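Local atomic coordinates of 2-oxoglutarate-dependent dioxygenase tropC (Talaromyces stipitatus, PDB entry 6XJJ), a protein that acts as an iron(II)- and 2-oxoglutarate-dependent dioxygenase in the fungal biosynthesis of tropolones. Residues V44-W49 with V193-Q198; A183-L188 with I220-L225. All coordinates share one frame; numbering follows the deposited sequence.

Interaction 1: V44-W49 with V193-Q198; sequences VDISAW and VRILGQ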
loop_
_atom_site.group_PDB
_atom_site.type_symbol
_atom_site.label_atom_id
_atom_site.label_comp_id
_atom_site.label_asym_id
_atom_site.label_seq_id
_atom_site.Cartn_x
_atom_site.Cartn_y
_atom_site.Cartn_z
ATOM N N VAL A 44 -1.346 13.293 9.645
ATOM C CA VAL A 44 -2.750 13.540 9.950
ATOM C C VAL A 44 -3.218 12.512 10.967
ATOM O O VAL A 44 -3.057 11.303 10.763
ATOM C CB VAL A 44 -3.633 13.481 8.694
ATOM C CG1 VAL A 44 -5.080 13.782 9.057
ATOM C CG2 VAL A 44 -3.129 14.449 7.656
ATOM N N ASP A 45 -3.812 12.998 12.048
ATOM C CA ASP A 45 -4.360 12.158 13.099
ATOM C C ASP A 45 -5.859 12.006 12.858
ATOM O O ASP A 45 -6.598 12.997 12.871
ATOM C CB ASP A 45 -4.074 12.781 14.466
ATOM C CG ASP A 45 -4.600 11.944 15.621
ATOM O OD1 ASP A 45 -5.248 10.908 15.361
ATOM O OD2 ASP A 45 -4.363 12.321 16.793
ATOM N N ILE A 46 -6.308 10.771 12.625
ATOM C CA ILE A 46 -7.718 10.507 12.362
ATOM C C ILE A 46 -8.491 10.110 13.622
ATOM O O ILE A 46 -9.660 9.730 13.517
ATOM C CB ILE A 46 -7.884 9.437 11.270
ATOM C CG1 ILE A 46 -7.328 8.085 11.735
ATOM C CG2 ILE A 46 -7.168 9.881 9.994
ATOM C CD1 ILE A 46 -7.726 6.910 10.844
ATOM N N SER A 47 -7.869 10.184 14.803
ATOM C CA SER A 47 -8.540 9.807 16.047
ATOM C C SER A 47 -9.970 10.318 16.099
ATOM O O SER A 47 -10.895 9.571 16.432
ATOM C CB SER A 47 -7.751 10.347 17.241
ATOM O OG SER A 47 -6.480 9.730 17.334
ATOM N N ALA A 48 -10.173 11.590 15.748
ATOM C CA ALA A 48 -11.491 12.190 15.902
ATOM C C ALA A 48 -12.514 11.518 14.995
ATOM O O ALA A 48 -13.657 11.283 15.404
ATOM C CB ALA A 48 -11.419 13.688 15.626
ATOM N N TRP A 49 -12.122 11.184 13.766
ATOM C CA TRP A 49 -13.090 10.637 12.824
ATOM C C TRP A 49 -13.534 9.240 13.254
ATOM O O TRP A 49 -14.697 8.867 13.054
ATOM C CB TRP A 49 -12.483 10.616 11.418
ATOM C CG TRP A 49 -13.493 10.621 10.297
ATOM C CD1 TRP A 49 -14.029 11.734 9.683
ATOM C CD2 TRP A 49 -14.083 9.490 9.650
ATOM N NE1 TRP A 49 -14.918 11.356 8.697
ATOM C CE2 TRP A 49 -14.969 9.987 8.659
ATOM C CE3 TRP A 49 -13.955 8.111 9.807
ATOM C CZ2 TRP A 49 -15.716 9.148 7.837
ATOM C CZ3 TRP A 49 -14.706 7.273 8.986
ATOM C CH2 TRP A 49 -15.573 7.796 8.018
ATOM N N VAL A 193 -11.301 5.765 2.774
ATOM C CA VAL A 193 -12.171 6.057 1.638
ATOM C C VAL A 193 -13.296 7.002 2.036
ATOM O O VAL A 193 -13.613 7.947 1.305
ATOM C CB VAL A 193 -12.712 4.751 1.036
ATOM C CG1 VAL A 193 -13.842 5.040 0.068
ATOM C CG2 VAL A 193 -11.585 4.019 0.314
ATOM N N ARG A 194 -13.927 6.761 3.188
ATOM C CA ARG A 194 -15.066 7.589 3.571
ATOM C C ARG A 194 -14.633 9.004 3.919
ATOM O O ARG A 194 -15.406 9.950 3.726
ATOM C CB ARG A 194 -15.800 6.963 4.754
ATOM C CG ARG A 194 -16.313 5.568 4.480
ATOM C CD ARG A 194 -17.143 5.021 5.624
ATOM N NE ARG A 194 -17.355 3.587 5.456
ATOM C CZ ARG A 194 -16.623 2.639 6.041
ATOM N NH1 ARG A 194 -15.665 2.954 6.906
ATOM N NH2 ARG A 194 -16.886 1.362 5.795
ATOM N N ILE A 195 -13.422 9.166 4.453
ATOM C CA ILE A 195 -12.885 10.501 4.698
ATOM C C ILE A 195 -12.641 11.220 3.374
ATOM O O ILE A 195 -12.979 12.400 3.217
ATOM C CB ILE A 195 -11.603 10.413 5.547
ATOM C CG1 ILE A 195 -11.924 9.870 6.942
ATOM C CG2 ILE A 195 -10.943 11.779 5.661
ATOM C CD1 ILE A 195 -10.692 9.518 7.774
ATOM N N LEU A 196 -12.054 10.515 2.400
ATOM C CA LEU A 196 -11.877 11.078 1.063
ATOM C C LEU A 196 -13.219 11.463 0.448
ATOM O O LEU A 196 -13.372 12.562 -0.100
ATOM C CB LEU A 196 -11.139 10.072 0.173
ATOM C CG LEU A 196 -9.678 9.798 0.553
ATOM C CD1 LEU A 196 -9.107 8.604 -0.197
ATOM C CD2 LEU A 196 -8.817 11.024 0.291
ATOM N N GLY A 197 -14.204 10.566 0.527
ATOM C CA GLY A 197 -15.533 10.892 0.032
ATOM C C GLY A 197 -16.090 12.159 0.653
ATOM O O GLY A 197 -16.731 12.967 -0.025
ATOM N N GLN A 198 -15.852 12.352 1.951
ATOM C CA GLN A 198 -16.310 13.564 2.625
ATOM C C GLN A 198 -15.569 14.796 2.118
ATOM O O GLN A 198 -16.170 15.865 1.957
ATOM C CB GLN A 198 -16.140 13.397 4.137
ATOM C CG GLN A 198 -16.608 14.566 4.992
ATOM C CD GLN A 198 -18.069 14.920 4.776
ATOM O OE1 GLN A 198 -18.935 14.044 4.738
ATOM N NE2 GLN A 198 -18.357 16.217 4.715
#
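The indole of W49 lies against I195, on a long helix, and this pair makes the dense half of the contact. CG1 of I195 sits over one face of the indole, 3.5 Å from the centroid of the five-membered ring and 13° off its normal, a CH-pi contact. With CG anti to the backbone N (chi1 -156°), W49 swings its ring across to the helix, and the two side chains run past one another in opposite directions. Farther along the indole, W49 CH2 comes within 3.4 Å of R194 CB. R194 then leads outward past the ring, its CD at the ring edge and its guanidinium, in nearly the same plane (7° between planes), farther out; on this partly solvent-exposed flank the touching is done by the aliphatic carbons. The inner flank is looser: CG2 of I46 stands 4.2 Å from CD1 of I195, side chain crossing side chain at about a right angle. I46 occupies the N-cap position of the short helix that carries W49. Just before it, D45 OD1 takes the backbone N of S47 in an Asx turn, at 2.8 Å, and also accepts from S47 OG, where strand 43-45 gives way to helix 47-50. Thus this turn is packed on helix 171-204, with I46 also touching L78 of the neighbouring strand 75-79 and Q198 reaching V63 of helix 56-72.

Interaction 2: A183-L188 with I220-L225; sequences ALMLDL and IPMRLL
Helix 171-204 passes the start of strand 222-227 with the backbones well separated, the CA atoms of M185 and M222 being 9.1 Å apart and those of L186 and I220 7.7 Å, and no hydrogen bond joins the two segments. This is helix-on-sheet packing in the double-stranded beta-helix (jelly-roll) fold of the 2-oxoglutarate-dependent oxygenases, whose major sheet includes strand 222-227. Only side chains span the gap. M222 reaches out from the sheet with CG anti to its backbone nitrogen (chi1 -172°), and its chain stays extended until it bends at the last torsion. M185 is bent at both its second and third torsions, and the two methionines cross at about a right angle. In the loop just before the strand, I220 CD1 lies 4.4 Å from L186 CD2, a looser meeting. Both methionines also touch F316 on strand 311-318, next to 222-227 in the sheet, so the helix is packed against two strands at once. The carbonyl oxygen of I220 also accepts a hydrogen bond from NH2 of R182, which directly precedes A183 on helix 171-204. The closest approach between the segments is carbon to carbon, the terminal CE of M222 resting 3.7 Å from CG of M185.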
loop_
_atom_site.group_PDB
_atom_site.type_symbol
_atom_site.label_atom_id
_atom_site.label_comp_id
_atom_site.label_asym_id
_atom_site.label_seq_id
_atom_site.Cartn_x
_atom_site.Cartn_y
_atom_site.Cartn_z
ATOM N N ALA A 183 -7.135 -7.967 7.298
ATOM C CA ALA A 183 -8.433 -7.500 7.772
ATOM C C ALA A 183 -8.320 -6.115 8.395
ATOM O O ALA A 183 -9.134 -5.226 8.114
ATOM C CB ALA A 183 -9.006 -8.495 8.772
ATOM N N LEU A 184 -7.319 -5.914 9.254
ATOM C CA LEU A 184 -7.088 -4.587 9.813
ATOM C C LEU A 184 -6.844 -3.568 8.712
ATOM O O LEU A 184 -7.339 -2.439 8.786
ATOM C CB LEU A 184 -5.904 -4.617 10.780
ATOM C CG LEU A 184 -6.048 -5.468 12.038
ATOM C CD1 LEU A 184 -4.729 -5.527 12.791
ATOM C CD2 LEU A 184 -7.125 -4.909 12.930
ATOM N N MET A 185 -6.096 -3.948 7.670
ATOM C CA MET A 185 -5.884 -3.017 6.567
ATOM C C MET A 185 -7.186 -2.715 5.833
ATOM O O MET A 185 -7.503 -1.545 5.585
ATOM C CB MET A 185 -4.861 -3.556 5.573
ATOM C CG MET A 185 -3.422 -3.725 6.058
ATOM S SD MET A 185 -2.823 -2.320 7.010
ATOM C CE MET A 185 -3.217 -0.994 5.919
ATOM N N LEU A 186 -7.948 -3.748 5.459
ATOM C CA LEU A 186 -9.242 -3.504 4.825
ATOM C C LEU A 186 -10.094 -2.546 5.648
ATOM O O LEU A 186 -10.765 -1.666 5.095
ATOM C CB LEU A 186 -9.993 -4.817 4.600
ATOM C CG LEU A 186 -11.435 -4.638 4.105
ATOM C CD1 LEU A 186 -11.483 -3.828 2.831
ATOM C CD2 LEU A 186 -12.101 -5.981 3.882
ATOM N N ASP A 187 -10.083 -2.697 6.973
ATOM C CA ASP A 187 -10.891 -1.810 7.799
ATOM C C ASP A 187 -10.374 -0.380 7.733
ATOM O O ASP A 187 -11.159 0.570 7.623
ATOM C CB ASP A 187 -10.899 -2.284 9.244
ATOM C CG ASP A 187 -11.755 -1.405 10.117
ATOM O OD1 ASP A 187 -12.992 -1.428 9.949
ATOM O OD2 ASP A 187 -11.186 -0.655 10.935
ATOM N N LEU A 188 -9.057 -0.210 7.827
ATOM C CA LEU A 188 -8.479 1.127 7.773
ATOM C C LEU A 188 -8.717 1.787 6.420
ATOM O O LEU A 188 -9.006 2.989 6.358
ATOM C CB LEU A 188 -6.985 1.054 8.086
ATOM C CG LEU A 188 -6.174 2.344 7.936
ATOM C CD1 LEU A 188 -6.719 3.444 8.818
ATOM C CD2 LEU A 188 -4.722 2.074 8.283
ATOM N N ILE A 220 -8.023 -6.106 -3.272
ATOM C CA ILE A 220 -7.130 -5.608 -2.233
ATOM C C ILE A 220 -5.885 -6.477 -2.136
ATOM O O ILE A 220 -5.772 -7.318 -1.233
ATOM C CB ILE A 220 -7.852 -5.528 -0.883
ATOM C CG1 ILE A 220 -8.650 -6.810 -0.637
ATOM C CG2 ILE A 220 -8.722 -4.289 -0.833
ATOM C CD1 ILE A 220 -9.185 -6.939 0.763
ATOM N N PRO A 221 -4.923 -6.297 -3.026
ATOM C CA PRO A 221 -3.630 -6.947 -2.837
ATOM C C PRO A 221 -2.799 -6.266 -1.766
ATOM O O PRO A 221 -2.933 -5.073 -1.481
ATOM C CB PRO A 221 -2.974 -6.819 -4.216
ATOM C CG PRO A 221 -3.529 -5.584 -4.768
ATOM C CD PRO A 221 -4.946 -5.478 -4.251
ATOM N N MET A 222 -1.965 -7.084 -1.144
ATOM C CA MET A 222 -0.937 -6.670 -0.205
ATOM C C MET A 222 0.368 -7.304 -0.647
ATOM O O MET A 222 0.364 -8.390 -1.227
ATOM C CB MET A 222 -1.261 -7.130 1.203
ATOM C CG MET A 222 -0.336 -6.568 2.317
ATOM S SD MET A 222 -0.572 -7.303 3.926
ATOM C CE MET A 222 -2.193 -6.765 4.270
ATOM N N ARG A 223 1.483 -6.630 -0.359
ATOM C CA ARG A 223 2.801 -7.177 -0.653
ATOM C C ARG A 223 3.685 -7.089 0.580
ATOM O O ARG A 223 3.736 -6.049 1.245
ATOM C CB ARG A 223 3.475 -6.456 -1.831
ATOM C CG ARG A 223 2.680 -6.584 -3.115
ATOM C CD ARG A 223 3.485 -6.299 -4.367
ATOM N NE ARG A 223 2.652 -6.402 -5.563
ATOM C CZ ARG A 223 3.124 -6.415 -6.802
ATOM N NH1 ARG A 223 4.430 -6.386 -7.011
ATOM N NH2 ARG A 223 2.293 -6.512 -7.830
ATOM N N LEU A 224 4.369 -8.190 0.881
ATOM C CA LEU A 224 5.442 -8.197 1.864
ATOM C C LEU A 224 6.743 -7.939 1.117
ATOM O O LEU A 224 7.030 -8.608 0.120
ATOM C CB LEU A 224 5.507 -9.533 2.607
ATOM C CG LEU A 224 4.229 -10.010 3.305
ATOM C CD1 LEU A 224 4.482 -11.343 4.008
ATOM C CD2 LEU A 224 3.659 -8.972 4.267
ATOM N N LEU A 225 7.518 -6.971 1.591
ATOM C CA LEU A 225 8.632 -6.422 0.832
ATOM C C LEU A 225 9.934 -6.590 1.599
ATOM O O LEU A 225 9.986 -6.364 2.815
ATOM C CB LEU A 225 8.385 -4.942 0.528
ATOM C CG LEU A 225 7.191 -4.667 -0.394
ATOM C CD1 LEU A 225 6.764 -3.208 -0.357
ATOM C CD2 LEU A 225 7.551 -5.048 -1.811
#

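Read from the N terminus, the chain first lays down segment 44-49, followed by helix 56-72 and strand 75-79, before helix 171-204 supplies 183-188 and 193-198 in succession. Interaction 1 closes a long loop of 143 residues back to the start; interaction 2 closes a short one of 31, from the helix to strand 222-227. The two cross, since 183-188 precedes 193-198 whereas its partner 220-225 follows it. One helix thus serves both, joining the edge strand 43-45 and its helical turn to the inner strand 222-227 of the same mixed sheet. The contacts also meet directly, I46 CD1 packing 4.1 Å from L188 CD1.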